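Local coordinates for protein Eps1p (Saccharomyces cerevisiae, PDB 4TW5) that is a thioredoxin-fold protein of yeast, with paired cysteines that form disulfides, at residues H181-Q184 against R185-K188. Numbering follows the deposited sequence.
Sequences HEFQ and RTWK
The carbonyl oxygen E182 O receives two amides, R185 N at 3.2 Å and T186 N at 3.3 Å. Both bonds are weak, the first strongly bent (128° at the hydrogen) and the second nearly straight, so the turn here mixes an i+3 with an i+4 link. One residue on, regular alpha-helical pairing prevails: W187 N donates a 2.7 Å hydrogen bond to F183 O, and K188 N bonds to Q184 O at 3.1 Å. Such a turn illustrates how i+3 and i+4 spacing gathers side chains on one helix face. The CB of F183 points away from 185-188, but with CG anti to the backbone N (chi1 -161°) the end of the ring comes back to T186 and W187. One side of it, through CD1 and CE1, meets the methyl of T186, CE1 to CG2 being 3.9 Å; the other, through CE2, lies 3.8 Å from W187 CE3, the two rings meeting obliquely. The helix, 180-196, is the crossover of a beta-alpha-beta unit between strands 155-160 and 200-205, consistent with a second thioredoxin-like domain, and its first residue, C180, is disulfide-bonded to C177. F183 and W187 both pack on V235, Y261 adds an edge-to-face ring contact to F183, and W187 NE1 bonds to S135 OG. T186 OG1 bonds to A256 O, while the extended K188 chain carries NZ to a salt bridge with D169.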
loop_
_atom_site.group_PDB
_atom_site.type_symbol
_atom_site.label_atom_id
_atom_site.label_comp_id
_atom_site.label_asym_id
_atom_site.label_seq_id
_atom_site.Cartn_x
_atom_site.Cartn_y
_atom_site.Cartn_z
ATOM N N HIS A 181 -3.443 -9.357 22.363
ATOM C CA HIS A 181 -2.982 -9.185 23.736
ATOM C C HIS A 181 -2.527 -10.501 24.353
ATOM O O HIS A 181 -1.493 -10.564 25.007
ATOM C CB HIS A 181 -4.085 -8.571 24.589
ATOM C CG HIS A 181 -3.707 -8.404 26.028
ATOM N ND1 HIS A 181 -3.043 -7.291 26.497
ATOM C CD2 HIS A 181 -3.885 -9.217 27.096
ATOM C CE1 HIS A 181 -2.841 -7.421 27.795
ATOM N NE2 HIS A 181 -3.340 -8.581 28.182
ATOM N N GLU A 182 -3.312 -11.555 24.160
ATOM C CA GLU A 182 -2.912 -12.887 24.597
ATOM C C GLU A 182 -1.556 -13.243 23.966
ATOM O O GLU A 182 -0.671 -13.822 24.605
ATOM C CB GLU A 182 -3.950 -13.939 24.202
ATOM C CG GLU A 182 -3.727 -15.338 24.815
ATOM C CD GLU A 182 -4.746 -16.380 24.336
ATOM O OE1 GLU A 182 -5.126 -16.351 23.147
ATOM O OE2 GLU A 182 -5.190 -17.226 25.145
ATOM N N PHE A 183 -1.405 -12.922 22.687
ATOM C CA PHE A 183 -0.209 -13.347 21.987
ATOM C C PHE A 183 1.016 -12.535 22.399
ATOM O O PHE A 183 2.134 -12.984 22.163
ATOM C CB PHE A 183 -0.404 -13.278 20.466
ATOM C CG PHE A 183 0.604 -14.105 19.689
ATOM C CD1 PHE A 183 0.568 -15.484 19.742
ATOM C CD2 PHE A 183 1.609 -13.499 18.948
ATOM C CE1 PHE A 183 1.494 -16.242 19.055
ATOM C CE2 PHE A 183 2.550 -14.264 18.250
ATOM C CZ PHE A 183 2.485 -15.631 18.304
ATOM N N GLN A 184 0.840 -11.359 23.014
ATOM C CA GLN A 184 2.039 -10.654 23.486
ATOM C C GLN A 184 2.732 -11.434 24.597
ATOM O O GLN A 184 3.958 -11.439 24.697
ATOM C CB GLN A 184 1.739 -9.255 23.964
ATOM C CG GLN A 184 1.657 -8.226 22.862
ATOM C CD GLN A 184 1.400 -6.836 23.432
ATOM O OE1 GLN A 184 0.315 -6.556 23.949
ATOM N NE2 GLN A 184 2.389 -5.958 23.325
ATOM N N ARG A 185 1.942 -12.088 25.431
ATOM C CA ARG A 185 2.492 -12.906 26.487
ATOM C C ARG A 185 3.207 -14.086 25.856
ATOM O O ARG A 185 4.344 -14.406 26.208
ATOM C CB ARG A 185 1.389 -13.401 27.427
ATOM C CG ARG A 185 1.929 -14.235 28.557
ATOM C CD ARG A 185 0.904 -14.485 29.597
ATOM N NE ARG A 185 1.521 -14.312 30.906
ATOM C CZ ARG A 185 1.857 -15.295 31.726
ATOM N NH1 ARG A 185 1.603 -16.556 31.410
ATOM N NH2 ARG A 185 2.407 -15.003 32.881
ATOM N N THR A 186 2.505 -14.736 24.932
ATOM C CA THR A 186 3.022 -15.873 24.207
ATOM C C THR A 186 4.300 -15.517 23.456
ATOM O O THR A 186 5.274 -16.269 23.515
ATOM C CB THR A 186 1.972 -16.421 23.257
ATOM O OG1 THR A 186 0.819 -16.772 24.020
ATOM C CG2 THR A 186 2.458 -17.657 22.578
ATOM N N TRP A 187 4.318 -14.368 22.784
ATOM C CA TRP A 187 5.489 -13.983 22.011
ATOM C C TRP A 187 6.724 -13.713 22.876
ATOM O O TRP A 187 7.849 -14.076 22.511
ATOM C CB TRP A 187 5.186 -12.778 21.144
ATOM C CG TRP A 187 6.298 -12.500 20.225
ATOM C CD1 TRP A 187 7.127 -11.423 20.250
ATOM C CD2 TRP A 187 6.762 -13.350 19.163
ATOM N NE1 TRP A 187 8.060 -11.527 19.256
ATOM C CE2 TRP A 187 7.887 -12.715 18.591
ATOM C CE3 TRP A 187 6.351 -14.595 18.660
ATOM C CZ2 TRP A 187 8.608 -13.265 17.511
ATOM C CZ3 TRP A 187 7.078 -15.161 17.563
ATOM C CH2 TRP A 187 8.183 -14.473 17.001
ATOM N N LYS A 188 6.508 -13.091 24.025
ATOM C CA LYS A 188 7.573 -12.840 24.968
ATOM C C LYS A 188 8.166 -14.152 25.494
ATOM O O LYS A 188 9.371 -14.305 25.562
ATOM C CB LYS A 188 7.045 -11.999 26.133
ATOM C CG LYS A 188 8.085 -11.615 27.169
ATOM C CD LYS A 188 7.483 -10.579 28.081
ATOM C CE LYS A 188 8.456 -10.099 29.122
ATOM N NZ LYS A 188 7.841 -9.018 29.929
#